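Local coordinates for protein ricin B lectin (Clostridium thermocellum, PDB 3VSF) that probably acts as an exo-beta-1,3-galactanase, joining a family 43 glycoside hydrolase domain to a galactose-binding, ricin-type beta-trefoil module, at residues A[234-239]-A[249-254]; A[258-263]-A[276-281]. All coordinates share one frame; numbering follows the deposited sequence.

Interaction 1 (A[234-239]-A[249-254]); sequences REAPCL and ITSGCT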
loop_
_atom_site.group_PDB
_atom_site.type_symbol
_atom_site.label_atom_id
_atom_site.label_comp_id
_atom_site.label_asym_id
_atom_site.label_seq_id
_atom_site.Cartn_x
_atom_site.Cartn_y
_atom_site.Cartn_z
ATOM N N ARG A 234 -9.306 -12.271 -8.558
ATOM C CA ARG A 234 -8.371 -11.347 -7.924
ATOM C C ARG A 234 -7.271 -10.935 -8.898
ATOM O O ARG A 234 -6.772 -11.757 -9.666
ATOM C CB ARG A 234 -7.760 -11.972 -6.669
ATOM C CG ARG A 234 -8.784 -12.437 -5.644
ATOM C CD ARG A 234 -9.768 -11.330 -5.305
ATOM N NE ARG A 234 -9.103 -10.154 -4.755
ATOM C CZ ARG A 234 -9.729 -9.029 -4.426
ATOM N NH1 ARG A 234 -11.041 -8.923 -4.596
ATOM N NH2 ARG A 234 -9.045 -8.008 -3.930
ATOM N N GLU A 235 -6.895 -9.659 -8.862
ATOM C CA GLU A 235 -5.897 -9.128 -9.786
ATOM C C GLU A 235 -4.727 -8.475 -9.057
ATOM O O GLU A 235 -4.657 -8.499 -7.830
ATOM C CB GLU A 235 -6.541 -8.120 -10.740
ATOM C CG GLU A 235 -7.805 -8.628 -11.408
ATOM C CD GLU A 235 -7.603 -9.967 -12.086
ATOM O OE1 GLU A 235 -6.584 -10.133 -12.787
ATOM O OE2 GLU A 235 -8.460 -10.857 -11.908
ATOM N N ALA A 236 -3.813 -7.894 -9.831
ATOM C CA ALA A 236 -2.639 -7.211 -9.291
ATOM C C ALA A 236 -2.074 -7.890 -8.044
ATOM O O ALA A 236 -1.928 -7.253 -7.000
ATOM C CB ALA A 236 -2.965 -5.755 -8.998
ATOM N N PRO A 237 -1.740 -9.184 -8.152
ATOM C CA PRO A 237 -1.276 -9.940 -6.985
ATOM C C PRO A 237 0.134 -9.552 -6.551
ATOM O O PRO A 237 0.979 -9.237 -7.390
ATOM C CB PRO A 237 -1.294 -11.385 -7.486
ATOM C CG PRO A 237 -1.046 -11.268 -8.945
ATOM C CD PRO A 237 -1.735 -10.001 -9.377
ATOM N N CYS A 238 0.372 -9.574 -5.244
ATOM C CA CYS A 238 1.695 -9.323 -4.687
ATOM C C CYS A 238 2.035 -10.423 -3.690
ATOM O O CYS A 238 1.322 -10.619 -2.706
ATOM C CB CYS A 238 1.741 -7.959 -3.995
ATOM S SG CYS A 238 1.410 -6.548 -5.077
ATOM N N LEU A 239 3.120 -11.144 -3.947
ATOM C CA LEU A 239 3.506 -12.259 -3.091
ATOM C C LEU A 239 4.707 -11.912 -2.218
ATOM O O LEU A 239 5.768 -11.547 -2.723
ATOM C CB LEU A 239 3.806 -13.501 -3.932
ATOM C CG LEU A 239 4.084 -14.787 -3.154
ATOM C CD1 LEU A 239 2.955 -15.072 -2.174
ATOM C CD2 LEU A 239 4.284 -15.958 -4.102
ATOM N N ILE A 249 -1.302 -10.096 -1.364
ATOM C CA ILE A 249 -2.104 -8.889 -1.520
ATOM C C ILE A 249 -2.642 -8.794 -2.943
ATOM O O ILE A 249 -1.876 -8.765 -3.905
ATOM C CB ILE A 249 -1.293 -7.617 -1.201
ATOM C CG1 ILE A 249 -1.081 -7.476 0.309
ATOM C CG2 ILE A 249 -2.003 -6.388 -1.740
ATOM C CD1 ILE A 249 -0.170 -8.524 0.913
ATOM N N THR A 250 -3.964 -8.749 -3.073
ATOM C CA THR A 250 -4.597 -8.698 -4.384
ATOM C C THR A 250 -5.535 -7.505 -4.505
ATOM O O THR A 250 -5.794 -6.804 -3.529
ATOM C CB THR A 250 -5.398 -9.981 -4.669
ATOM O OG1 THR A 250 -6.442 -10.119 -3.698
ATOM C CG2 THR A 250 -4.489 -11.200 -4.607
ATOM N N SER A 251 -6.038 -7.280 -5.714
ATOM C CA SER A 251 -7.027 -6.237 -5.952
ATOM C C SER A 251 -8.247 -6.843 -6.629
ATOM O O SER A 251 -8.303 -8.050 -6.860
ATOM C CB SER A 251 -6.444 -5.127 -6.828
ATOM O OG SER A 251 -6.286 -5.562 -8.167
ATOM N N GLY A 252 -9.226 -6.002 -6.938
ATOM C CA GLY A 252 -10.408 -6.446 -7.649
ATOM C C GLY A 252 -10.244 -6.240 -9.140
ATOM O O GLY A 252 -9.258 -5.654 -9.588
ATOM N N CYS A 253 -11.209 -6.724 -9.913
ATOM C CA CYS A 253 -11.169 -6.569 -11.361
ATOM C C CYS A 253 -12.204 -5.548 -11.822
ATOM O O CYS A 253 -13.344 -5.899 -12.128
ATOM C CB CYS A 253 -11.401 -7.912 -12.050
ATOM S SG CYS A 253 -11.098 -7.896 -13.833
ATOM N N THR A 254 -11.801 -4.282 -11.861
ATOM C CA THR A 254 -12.692 -3.204 -12.274
ATOM C C THR A 254 -11.968 -2.182 -13.146
ATOM O O THR A 254 -12.230 -0.983 -13.060
ATOM C CB THR A 254 -13.307 -2.482 -11.060
ATOM O OG1 THR A 254 -12.264 -2.041 -10.183
ATOM C CG2 THR A 254 -14.240 -3.412 -10.301
#
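Arg234 and Thr250 meet across a beta hairpin whose strands, 237-241 and 246-251, are neighbours in one blade of the five-bladed beta-propeller of family 43 hydrolases. The Arg234 chain, bent at chi2 (-52°) and again at chi3, folds back over the partner strand and brings NE to Thr250 OG1 at 2.9 Å, close to the guanidinium plane; NH2 adds only weak, longer bonds to the same residue. One face of the guanidinium lies over the Ser251-Gly252 peptide, which is offset toward the rim of the group. The backbone beneath is antiparallel. Glu235 and Ser251 form a hydrogen-bonded pair, Glu235 N to Ser251 O at 2.9 Å and Ser251 N to Glu235 O at 2.8 Å; Cys238 and Ile249 form the next. Between these pairs the register slips by one residue, a beta bulge, as the chain turns a corner at Ala236. Glu235 CG packs on Cys253 CB, and Cys238 CB on Ile249 CB. In the second shell, Leu209 of strand 208-214 packs against Arg234, Pro237 and Thr250, while Gln288 NE2 bonds Ser251 OG. That hydroxyl also touches the methyl of Ala236, with OG 3.4 Å from Ala236 CB.

Interaction 2 (A[258-263]-A[276-281]); sequences PNQAKY and LYNLGN
Tyr263 and Tyr277 form an antiparallel hydrogen-bonded pair at one end of this contact, with Tyr263 N to Tyr277 O and Tyr277 N to Tyr263 O both 2.9 Å. The short strands 261-263 and 277-279 make an angle of 131°, strongly twisted from a flat antiparallel arrangement. Lys262 and Asn278 are the following non-hydrogen-bonded pair, and beyond them Leu279 N bonds Ala261 O at 2.8 Å. The same carbonyl takes a second donor, Gln260 NE2, which lies in its plane on a lone pair, 2.9 Å from Ala261 O. The bond lies in the plane of the Gln260 amide, which stacks on the Asn278 amide, planes 13° apart; NE2 also reaches Gly280 O weakly. Lys262, extended beyond CG, runs alongside Asn278, while its CD rests 3.7 Å from Leu276 CB. On the face that carries Tyr263, Tyr277 and Leu279, Tyr263 CG sits between its backbone N and carbonyl carbon (chi1 73°), which puts a ring face against Tyr277 CB in a CH-pi contact. Leu279 CB meets the ring edge, and Tyr263 OH bonds Leu336 N. Asn281 OD1 accepts from Thr283 N and Tyr285 N. These are the third and outermost strands of a four-stranded antiparallel blade, as in the five-bladed propeller of family 43 hydrolases.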
loop_
_atom_site.group_PDB
_atom_site.type_symbol
_atom_site.label_atom_id
_atom_site.label_comp_id
_atom_site.label_asym_id
_atom_site.label_seq_id
_atom_site.Cartn_x
_atom_site.Cartn_y
_atom_site.Cartn_z
ATOM N N PRO A 258 -10.351 2.277 -9.068
ATOM C CA PRO A 258 -9.799 1.748 -7.818
ATOM C C PRO A 258 -10.848 0.930 -7.077
ATOM O O PRO A 258 -12.034 1.247 -7.161
ATOM C CB PRO A 258 -9.463 3.013 -7.024
ATOM C CG PRO A 258 -9.269 4.070 -8.058
ATOM C CD PRO A 258 -10.246 3.744 -9.145
ATOM N N ASN A 259 -10.418 -0.106 -6.364
ATOM C CA ASN A 259 -11.348 -0.978 -5.657
ATOM C C ASN A 259 -10.800 -1.473 -4.323
ATOM O O ASN A 259 -9.698 -1.108 -3.919
ATOM C CB ASN A 259 -11.729 -2.168 -6.534
ATOM C CG ASN A 259 -10.519 -2.916 -7.052
ATOM O OD1 ASN A 259 -9.809 -3.570 -6.291
ATOM N ND2 ASN A 259 -10.278 -2.824 -8.354
ATOM N N GLN A 260 -11.578 -2.312 -3.646
ATOM C CA GLN A 260 -11.191 -2.846 -2.348
ATOM C C GLN A 260 -10.079 -3.883 -2.467
ATOM O O GLN A 260 -10.291 -4.974 -2.998
ATOM C CB GLN A 260 -12.401 -3.468 -1.646
ATOM C CG GLN A 260 -12.080 -4.116 -0.307
ATOM C CD GLN A 260 -11.690 -3.103 0.751
ATOM O OE1 GLN A 260 -12.491 -2.251 1.137
ATOM N NE2 GLN A 260 -10.451 -3.189 1.224
ATOM N N ALA A 261 -8.895 -3.538 -1.973
ATOM C CA ALA A 261 -7.782 -4.478 -1.947
ATOM C C ALA A 261 -7.971 -5.475 -0.811
ATOM O O ALA A 261 -8.566 -5.152 0.216
ATOM C CB ALA A 261 -6.465 -3.739 -1.793
ATOM N N LYS A 262 -7.465 -6.689 -0.999
ATOM C CA LYS A 262 -7.589 -7.730 0.015
ATOM C C LYS A 262 -6.278 -8.491 0.180
ATOM O O LYS A 262 -5.363 -8.349 -0.630
ATOM C CB LYS A 262 -8.718 -8.697 -0.344
ATOM C CG LYS A 262 -10.079 -8.035 -0.486
ATOM C CD LYS A 262 -11.166 -9.054 -0.786
ATOM C CE LYS A 262 -12.524 -8.387 -0.930
ATOM N NZ LYS A 262 -13.606 -9.379 -1.169
ATOM N N TYR A 263 -6.191 -9.295 1.234
ATOM C CA TYR A 263 -4.993 -10.084 1.486
ATOM C C TYR A 263 -5.333 -11.433 2.105
ATOM O O TYR A 263 -6.429 -11.630 2.630
ATOM C CB TYR A 263 -4.019 -9.321 2.390
ATOM C CG TYR A 263 -4.449 -9.238 3.840
ATOM C CD1 TYR A 263 -5.214 -8.174 4.300
ATOM C CD2 TYR A 263 -4.081 -10.220 4.751
ATOM C CE1 TYR A 263 -5.605 -8.093 5.626
ATOM C CE2 TYR A 263 -4.467 -10.148 6.077
ATOM C CZ TYR A 263 -5.228 -9.082 6.508
ATOM O OH TYR A 263 -5.615 -9.007 7.827
ATOM N N LEU A 276 -10.114 -14.179 2.200
ATOM C CA LEU A 276 -9.691 -12.821 1.877
ATOM C C LEU A 276 -10.086 -11.838 2.973
ATOM O O LEU A 276 -11.225 -11.837 3.440
ATOM C CB LEU A 276 -10.275 -12.373 0.533
ATOM C CG LEU A 276 -9.738 -13.050 -0.732
ATOM C CD1 LEU A 276 -8.221 -12.932 -0.808
ATOM C CD2 LEU A 276 -10.174 -14.505 -0.806
ATOM N N TYR A 277 -9.134 -11.005 3.383
ATOM C CA TYR A 277 -9.391 -9.973 4.379
ATOM C C TYR A 277 -9.160 -8.589 3.783
ATOM O O TYR A 277 -8.142 -8.347 3.134
ATOM C CB TYR A 277 -8.503 -10.170 5.608
ATOM C CG TYR A 277 -8.771 -11.452 6.364
ATOM C CD1 TYR A 277 -9.846 -11.555 7.235
ATOM C CD2 TYR A 277 -7.943 -12.557 6.212
ATOM C CE1 TYR A 277 -10.094 -12.724 7.931
ATOM C CE2 TYR A 277 -8.183 -13.730 6.903
ATOM C CZ TYR A 277 -9.259 -13.808 7.761
ATOM O OH TYR A 277 -9.502 -14.973 8.452
ATOM N N ASN A 278 -10.108 -7.685 4.005
ATOM C CA ASN A 278 -10.021 -6.337 3.456
ATOM C C ASN A 278 -8.749 -5.600 3.867
ATOM O O ASN A 278 -8.292 -5.711 5.005
ATOM C CB ASN A 278 -11.258 -5.520 3.839
ATOM C CG ASN A 278 -12.505 -5.975 3.107
ATOM O OD1 ASN A 278 -12.536 -7.059 2.524
ATOM N ND2 ASN A 278 -13.541 -5.145 3.132
ATOM N N LEU A 279 -8.183 -4.853 2.925
ATOM C CA LEU A 279 -6.974 -4.075 3.168
ATOM C C LEU A 279 -7.161 -2.666 2.620
ATOM O O LEU A 279 -7.557 -2.489 1.468
ATOM C CB LEU A 279 -5.768 -4.742 2.505
ATOM C CG LEU A 279 -4.391 -4.164 2.834
ATOM C CD1 LEU A 279 -4.092 -4.323 4.315
ATOM C CD2 LEU A 279 -3.315 -4.832 1.994
ATOM N N GLY A 280 -6.877 -1.665 3.448
ATOM C CA GLY A 280 -7.132 -0.286 3.076
ATOM C C GLY A 280 -8.625 -0.028 3.027
ATOM O O GLY A 280 -9.409 -0.818 3.553
ATOM N N ASN A 281 -9.027 1.073 2.399
ATOM C CA ASN A 281 -10.446 1.393 2.282
ATOM C C ASN A 281 -11.092 0.747 1.058
ATOM O O ASN A 281 -10.563 -0.215 0.502
ATOM C CB ASN A 281 -10.674 2.907 2.280
ATOM C CG ASN A 281 -10.068 3.591 1.072
ATOM O OD1 ASN A 281 -9.640 2.936 0.122
ATOM N ND2 ASN A 281 -10.038 4.918 1.099
#

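Overall arrangement
Interactions 1 and 2 show how a single propeller blade is assembled from consecutive hairpins. Their centres lie about 9 Å apart, and they follow in series along the chain: 234-254 closes before 258-281 opens. All four segments belong to one antiparallel sheet with strands in the order 237-241, 246-251, 261-266, 277-279, so interaction 1 joins the first two and interaction 2 the last two. The middle strands pair through backbone bonds between Thr250 and Lys262, and Asn259 ties the hairpins further, its side chain bonding Gly252 N and Thr254 OG1. At the end of interaction 2, the side chain of Asn281 comes about 5 Å from that of Asn440, a galactose-binding residue of the lectin module, though no galactose is bound here.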